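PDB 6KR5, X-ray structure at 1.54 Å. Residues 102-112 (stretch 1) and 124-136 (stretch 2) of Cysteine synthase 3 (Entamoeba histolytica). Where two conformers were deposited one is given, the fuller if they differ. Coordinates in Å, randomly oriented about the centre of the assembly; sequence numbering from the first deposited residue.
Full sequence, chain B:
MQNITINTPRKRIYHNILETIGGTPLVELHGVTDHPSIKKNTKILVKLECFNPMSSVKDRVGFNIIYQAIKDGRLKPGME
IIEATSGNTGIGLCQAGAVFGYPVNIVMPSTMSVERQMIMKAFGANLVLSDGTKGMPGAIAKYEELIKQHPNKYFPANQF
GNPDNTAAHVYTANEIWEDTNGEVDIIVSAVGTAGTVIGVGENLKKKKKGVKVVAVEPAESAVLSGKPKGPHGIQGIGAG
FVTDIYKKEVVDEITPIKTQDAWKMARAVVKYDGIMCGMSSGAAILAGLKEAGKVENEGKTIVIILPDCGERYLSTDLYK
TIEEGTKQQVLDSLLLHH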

ATOM      1  N   TYR B 102      -1.068 -15.179 -17.995  1.00 22.23           N
ATOM      2  CA  TYR B 102      -0.417 -14.830 -19.245  1.00 21.93           C
ATOM      3  C   TYR B 102       0.985 -14.300 -18.993  1.00 23.91           C
ATOM      4  O   TYR B 102       1.197 -13.554 -18.035  1.00 22.96           O
ATOM      5  N   PRO B 103       1.955 -14.645 -19.832  1.00 19.87           N
ATOM      6  CA  PRO B 103       3.281 -14.032 -19.691  1.00 20.98           C
ATOM      7  C   PRO B 103       3.205 -12.539 -19.969  1.00 20.33           C
ATOM      8  O   PRO B 103       2.428 -12.085 -20.816  1.00 20.94           O
ATOM      9  N   VAL B 104       4.010 -11.772 -19.236  1.00 19.21           N
ATOM     10  CA  VAL B 104       4.103 -10.326 -19.409  1.00 18.34           C
ATOM     11  C   VAL B 104       5.558  -9.966 -19.696  1.00 19.45           C
ATOM     12  O   VAL B 104       6.457 -10.288 -18.903  1.00 22.46           O
ATOM     13  N   ASN B 105       5.793  -9.304 -20.828  1.00 19.41           N
ATOM     14  CA  ASN B 105       7.105  -8.793 -21.203  1.00 19.64           C
ATOM     15  C   ASN B 105       7.127  -7.281 -21.013  1.00 19.35           C
ATOM     16  O   ASN B 105       6.287  -6.579 -21.572  1.00 21.21           O
ATOM     17  N   ILE B 106       8.079  -6.782 -20.225  1.00 18.87           N
ATOM     18  CA  ILE B 106       8.221  -5.348 -19.989  1.00 17.72           C
ATOM     19  C   ILE B 106       9.578  -4.901 -20.504  1.00 18.44           C
ATOM     20  O   ILE B 106      10.611  -5.455 -20.105  1.00 20.61           O
ATOM     21  N   VAL B 107       9.578  -3.889 -21.375  1.00 20.48           N
ATOM     22  CA  VAL B 107      10.798  -3.345 -21.961  1.00 21.52           C
ATOM     23  C   VAL B 107      11.145  -2.049 -21.242  1.00 20.46           C
ATOM     24  O   VAL B 107      10.302  -1.152 -21.142  1.00 21.97           O
ATOM     25  N   MET B 108      12.378  -1.941 -20.760  0.66 24.06           N
ATOM     26  CA  MET B 108      12.824  -0.761 -20.026  0.66 24.08           C
ATOM     27  C   MET B 108      14.349  -0.711 -20.084  0.66 22.99           C
ATOM     28  O   MET B 108      14.997  -1.741 -20.278  0.66 24.10           O
ATOM     29  N   PRO B 109      14.938   0.479 -19.911  1.00 23.88           N
ATOM     30  CA  PRO B 109      16.410   0.538 -19.832  1.00 27.87           C
ATOM     31  C   PRO B 109      16.908  -0.141 -18.565  1.00 25.43           C
ATOM     32  O   PRO B 109      16.263  -0.088 -17.516  1.00 25.90           O
ATOM     33  N   SER B 110      18.079  -0.788 -18.674  1.00 32.20           N
ATOM     34  CA  SER B 110      18.546  -1.680 -17.613  1.00 30.17           C
ATOM     35  C   SER B 110      18.721  -0.956 -16.281  1.00 32.07           C
ATOM     36  O   SER B 110      18.587  -1.573 -15.217  1.00 32.95           O
ATOM     37  N   THR B 111      19.004   0.341 -16.315  1.00 33.75           N
ATOM     38  CA  THR B 111      19.298   1.109 -15.114  1.00 31.87           C
ATOM     39  C   THR B 111      18.091   1.855 -14.566  1.00 33.52           C
ATOM     40  O   THR B 111      18.224   2.565 -13.565  1.00 31.09           O
ATOM     41  N   MET B 112      16.919   1.695 -15.171  1.00 26.77           N
ATOM     42  CA  MET B 112      15.743   2.473 -14.800  1.00 32.87           C
ATOM     43  C   MET B 112      14.888   1.730 -13.784  1.00 30.48           C
ATOM     44  O   MET B 112      14.629   0.534 -13.943  1.00 32.06           O
ATOM     45  N   GLY B 124       6.780 -12.476 -11.872  1.00 20.66           N
ATOM     46  CA  GLY B 124       7.034 -13.388 -12.967  1.00 21.68           C
ATOM     47  C   GLY B 124       7.223 -12.730 -14.312  1.00 21.53           C
ATOM     48  O   GLY B 124       7.235 -13.435 -15.331  1.00 23.58           O
ATOM     49  N   ALA B 125       7.359 -11.408 -14.353  1.00 22.82           N
ATOM     50  CA  ALA B 125       7.548 -10.736 -15.631  1.00 22.98           C
ATOM     51  C   ALA B 125       8.852 -11.164 -16.281  1.00 22.15           C
ATOM     52  O   ALA B 125       9.834 -11.489 -15.606  1.00 24.63           O
ATOM     53  N   ASN B 126       8.856 -11.164 -17.611  0.53 23.63           N
ATOM     54  CA  ASN B 126      10.088 -11.276 -18.382  0.53 22.91           C
ATOM     55  C   ASN B 126      10.556  -9.860 -18.696  0.53 21.61           C
ATOM     56  O   ASN B 126       9.966  -9.176 -19.540  0.53 22.69           O
ATOM     57  N   LEU B 127      11.598  -9.412 -18.004  1.00 23.30           N
ATOM     58  CA  LEU B 127      12.145  -8.087 -18.242  1.00 20.68           C
ATOM     59  C   LEU B 127      13.059  -8.104 -19.455  1.00 24.90           C
ATOM     60  O   LEU B 127      13.979  -8.927 -19.546  1.00 29.95           O
ATOM     61  N   VAL B 128      12.800  -7.203 -20.382  1.00 21.07           N
ATOM     62  CA  VAL B 128      13.644  -6.991 -21.546  1.00 23.56           C
ATOM     63  C   VAL B 128      14.379  -5.689 -21.280  1.00 26.71           C
ATOM     64  O   VAL B 128      13.810  -4.602 -21.427  1.00 23.83           O
ATOM     65  N   LEU B 129      15.636  -5.802 -20.847  1.00 28.74           N
ATOM     66  CA  LEU B 129      16.426  -4.662 -20.400  1.00 29.23           C
ATOM     67  C   LEU B 129      17.304  -4.199 -21.550  1.00 30.11           C
ATOM     68  O   LEU B 129      18.274  -4.876 -21.910  1.00 34.02           O
ATOM     69  N   SER B 130      16.968  -3.050 -22.124  1.00 25.72           N
ATOM     70  CA  SER B 130      17.834  -2.446 -23.120  1.00 27.90           C
ATOM     71  C   SER B 130      19.036  -1.790 -22.438  1.00 31.68           C
ATOM     72  O   SER B 130      19.085  -1.645 -21.211  1.00 28.75           O
ATOM     73  N   ASP B 131      20.019  -1.398 -23.250  1.00 29.64           N
ATOM     74  CA  ASP B 131      21.270  -0.868 -22.713  1.00 30.80           C
ATOM     75  C   ASP B 131      21.007   0.380 -21.880  1.00 29.33           C
ATOM     76  O   ASP B 131      20.368   1.328 -22.346  1.00 29.66           O
ATOM     77  N   GLY B 132      21.507   0.379 -20.641  1.00 34.98           N
ATOM     78  CA  GLY B 132      21.340   1.548 -19.791  1.00 34.92           C
ATOM     79  C   GLY B 132      21.861   2.819 -20.437  1.00 31.80           C
ATOM     80  O   GLY B 132      21.231   3.876 -20.346  1.00 33.06           O
ATOM     81  N   THR B 133      23.007   2.727 -21.122  1.00 32.07           N
ATOM     82  CA  THR B 133      23.581   3.903 -21.770  1.00 32.52           C
ATOM     83  C   THR B 133      22.670   4.502 -22.838  1.00 34.78           C
ATOM     84  O   THR B 133      22.871   5.661 -23.221  1.00 34.80           O
ATOM     85  N   LYS B 134      21.675   3.753 -23.327  1.00 30.26           N
ATOM     86  CA  LYS B 134      20.831   4.239 -24.411  1.00 30.09           C
ATOM     87  C   LYS B 134      19.520   4.859 -23.938  1.00 31.29           C
ATOM     88  O   LYS B 134      18.792   5.424 -24.761  1.00 35.28           O
ATOM     89  N   GLY B 135      19.206   4.790 -22.645  1.00 31.96           N
ATOM     90  CA  GLY B 135      18.018   5.467 -22.161  1.00 33.84           C
ATOM     91  C   GLY B 135      16.720   4.902 -22.733  1.00 37.83           C
ATOM     92  O   GLY B 135      16.665   3.823 -23.318  1.00 34.66           O
ATOM     93  N   MET B 136      15.653   5.677 -22.544  1.00 38.40           N
ATOM     94  CA  MET B 136      14.354   5.237 -23.041  1.00 36.88           C
ATOM     95  C   MET B 136      14.297   5.120 -24.562  1.00 39.98           C
ATOM     96  O   MET B 136      13.597   4.216 -25.053  1.00 39.86           O
TER

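Stretch 2 lies beside strand 104-109 as a parallel neighbour, so side chains on the two strands emerge in register, alternately on one face of the sheet and the other. None of them points straight at the other strand; they pack flank to flank, while the backbones hold the strands together.

The approach begins at Gly 124, which ends a helix in a Schellman motif. Its positive phi of 92° would jam a CB against the preceding carbonyl, so glycine suits the place. Its carbonyl O accepts a hydrogen bond from water 1 (2.6 Å from the water O), and the same water O accepts one from Val 104 N at 3.0 Å. The water thus extends the ladder just before direct pairing begins, and it also donates a weak bond to Asn 126 OD1 at 3.4 Å. Ala 125 points sideways, and its small methyl adds little bulk; its CA rests 3.5 Å from Val 104 O.

Asn 126 (chi1 m) shares a face with its partner Asn 105, also m. Asn 126 CB lies 3.5 Å from Asn 105 OD1, a packing contact, while Asn 105 ND2 is bonded elsewhere in the structure. An amide suits this position, where Asn 126 is exposed and its OD1 can meet the water. Its backbone carries the first two rungs: Asn 126 N donates to Val 104 O at 2.9 Å, and Asn 126 O accepts from Ile 106 N at 3.1 Å.

Leu 127 turns to the other face in the mt rotamer, and the end of its side chain comes nearer to stretch 1. Leu 127 CD2 reaches Ile 106 CB at 3.9 Å and Met 108 SD at 4.3 Å, so one methyl touches two neighbours on that face. Val 128, chi1 t, returns to the face of Asn 126 and packs against Val 107, also t, with Val 128 CB 4.1 Å from Val 107 CG2. Branching at CB keeps the apolar bulk of both valines close to the backbone. Val 128 N donates to Ile 106 O at 2.8 Å, nearly linearly.

Leu 129 (mt) lies on the face of Leu 127, with its CD2 3.7 Å from CG of Met 108, whose unbranched chain starts in p. Leu 129 CB also meets Ser 110 CB at 3.9 Å. Ser 130 (p), opposite Pro 109, is compact and buried; its OG sits 3.5 Å from Pro 109 CA. Proline has no amide hydrogen, but the ladder uses its neighbours: Ser 130 N donates to Met 108 O at 3.0 Å, and Ser 110 N to Ser 130 O at 2.9 Å.

Asp 131 points away, and its OD2 forms a salt bridge with Lys 134 NZ at 3.1 Å. At Gly 132 a CB would clash with Thr 111 CG2 and crowd Ser 110 OG. Gly 135, with positive phi, places its O 3.5 Å from Pro 109 CG, and Met 136 N lies 3.7 Å from the same CG.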

ATOM      1  CB  TYR B 102      -1.206 -13.758 -20.004  1.00 22.13           C
ATOM      2  CG  TYR B 102      -2.379 -14.310 -20.754  1.00 23.71           C
ATOM      3  CD1 TYR B 102      -3.593 -14.521 -20.113  1.00 24.22           C
ATOM      4  CD2 TYR B 102      -2.272 -14.642 -22.107  1.00 22.97           C
ATOM      5  CE1 TYR B 102      -4.668 -15.029 -20.794  1.00 26.11           C
ATOM      6  CE2 TYR B 102      -3.344 -15.155 -22.789  1.00 27.03           C
ATOM      7  CZ  TYR B 102      -4.535 -15.347 -22.126  1.00 24.85           C
ATOM      8  OH  TYR B 102      -5.610 -15.857 -22.809  1.00 30.79           O
ATOM      9  CB  PRO B 103       4.129 -14.760 -20.743  1.00 22.83           C
ATOM     10  CG  PRO B 103       3.393 -16.048 -21.005  1.00 22.64           C
ATOM     11  CD  PRO B 103       1.932 -15.700 -20.861  1.00 20.61           C
ATOM     12  CB  VAL B 104       3.581  -9.567 -18.177  1.00 17.78           C
ATOM     13  CG1 VAL B 104       3.735  -8.064 -18.371  1.00 20.45           C
ATOM     14  CG2 VAL B 104       2.122  -9.927 -17.902  1.00 19.37           C
ATOM     15  CB  ASN B 105       7.424  -9.137 -22.660  1.00 19.81           C
ATOM     16  CG  ASN B 105       7.375 -10.625 -22.929  1.00 21.51           C
ATOM     17  OD1 ASN B 105       8.340 -11.344 -22.674  1.00 23.94           O
ATOM     18  ND2 ASN B 105       6.240 -11.098 -23.442  1.00 23.25           N
ATOM     19  CB  ILE B 106       8.087  -4.996 -18.494  1.00 18.71           C
ATOM     20  CG1 ILE B 106       6.754  -5.496 -17.925  1.00 19.95           C
ATOM     21  CG2 ILE B 106       8.316  -3.490 -18.279  1.00 20.42           C
ATOM     22  CD1 ILE B 106       5.525  -4.872 -18.507  1.00 17.66           C
ATOM     23  CB  VAL B 107      10.626  -3.095 -23.468  1.00 22.33           C
ATOM     24  CG1 VAL B 107      11.963  -2.745 -24.085  1.00 24.18           C
ATOM     25  CG2 VAL B 107       9.998  -4.316 -24.133  1.00 26.22           C
ATOM     26  CB  MET B 108      12.349  -0.812 -18.567  0.66 24.44           C
ATOM     27  CG  MET B 108      12.747  -2.104 -17.881  0.66 20.49           C
ATOM     28  SD  MET B 108      11.868  -2.357 -16.339  0.66 26.80           S
ATOM     29  CE  MET B 108      12.114  -0.750 -15.583  0.66 24.57           C
ATOM     30  CB  PRO B 109      16.699   2.048 -19.814  1.00 28.83           C
ATOM     31  CG  PRO B 109      15.437   2.700 -20.284  1.00 23.84           C
ATOM     32  CD  PRO B 109      14.328   1.805 -19.820  1.00 23.21           C
ATOM     33  CB  SER B 110      19.863  -2.341 -18.021  1.00 30.44           C
ATOM     34  OG  SER B 110      20.955  -1.441 -17.876  1.00 33.90           O
ATOM     35  CB  THR B 111      20.433   2.094 -15.404  1.00 40.47           C
ATOM     36  OG1 THR B 111      20.128   2.835 -16.592  1.00 34.09           O
ATOM     37  CG2 THR B 111      21.735   1.338 -15.614  1.00 34.51           C
ATOM     38  CB  MET B 112      14.895   2.800 -16.034  1.00 35.73           C
ATOM     39  CG  MET B 112      13.964   3.986 -15.840  1.00 43.17           C
ATOM     40  SD  MET B 112      14.845   5.552 -15.669  1.00 61.97           S
ATOM     41  CE  MET B 112      13.488   6.711 -15.483  1.00 56.22           C
ATOM     42  CB  ALA B 125       7.566  -9.221 -15.451  1.00 24.50           C
ATOM     43  CB  ASN B 126       9.871 -12.090 -19.657  0.53 22.82           C
ATOM     44  CG  ASN B 126       9.277 -13.458 -19.381  0.53 27.06           C
ATOM     45  OD1 ASN B 126       8.086 -13.690 -19.603  0.53 33.97           O
ATOM     46  ND2 ASN B 126      10.104 -14.373 -18.890  0.53 33.61           N
ATOM     47  CB  LEU B 127      12.908  -7.583 -17.018  1.00 24.30           C
ATOM     48  CG  LEU B 127      12.026  -7.342 -15.806  1.00 23.14           C
ATOM     49  CD1 LEU B 127      12.837  -6.624 -14.743  1.00 30.58           C
ATOM     50  CD2 LEU B 127      10.795  -6.531 -16.176  1.00 27.89           C
ATOM     51  CB  VAL B 128      12.837  -6.944 -22.846  1.00 24.39           C
ATOM     52  CG1 VAL B 128      13.763  -6.719 -24.023  1.00 29.28           C
ATOM     53  CG2 VAL B 128      12.081  -8.252 -23.024  1.00 25.53           C
ATOM     54  CB  LEU B 129      17.290  -5.031 -19.198  1.00 27.78           C
ATOM     55  CG  LEU B 129      16.555  -5.552 -17.972  1.00 27.70           C
ATOM     56  CD1 LEU B 129      17.552  -5.836 -16.848  1.00 29.15           C
ATOM     57  CD2 LEU B 129      15.517  -4.535 -17.538  1.00 27.64           C
ATOM     58  CB  SER B 130      17.058  -1.430 -23.953  1.00 30.22           C
ATOM     59  OG  SER B 130      16.250  -0.612 -23.127  1.00 30.71           O
ATOM     60  CB  ASP B 131      22.241  -0.531 -23.845  1.00 34.24           C
ATOM     61  CG  ASP B 131      22.635  -1.743 -24.674  1.00 47.24           C
ATOM     62  OD1 ASP B 131      22.469  -2.888 -24.200  1.00 49.93           O
ATOM     63  OD2 ASP B 131      23.116  -1.544 -25.812  1.00 48.98           O
ATOM     64  CB  THR B 133      24.938   3.567 -22.401  1.00 31.38           C
ATOM     65  OG1 THR B 133      24.782   2.520 -23.367  1.00 35.55           O
ATOM     66  CG2 THR B 133      25.956   3.146 -21.340  1.00 29.38           C
ATOM     67  CB  LYS B 134      20.542   3.103 -25.406  1.00 31.55           C
ATOM     68  CG  LYS B 134      21.804   2.512 -26.017  1.00 35.07           C
ATOM     69  CD  LYS B 134      21.555   1.904 -27.388  1.00 33.92           C
ATOM     70  CE  LYS B 134      22.868   1.730 -28.146  1.00 38.28           C
ATOM     71  NZ  LYS B 134      23.903   1.038 -27.314  1.00 42.94           N
ATOM     72  CB  MET B 136      13.252   6.164 -22.524  1.00 43.02           C
ATOM     73  CG  MET B 136      11.866   5.584 -22.746  1.00 53.70           C
ATOM     74  SD  MET B 136      10.583   6.372 -21.762  1.00 88.73           S
ATOM     75  CE  MET B 136      10.516   7.989 -22.526  1.00 58.64           C
TER
HETATM   76  O   HOH W   1       5.547 -13.506 -17.321  1.00 26.92           O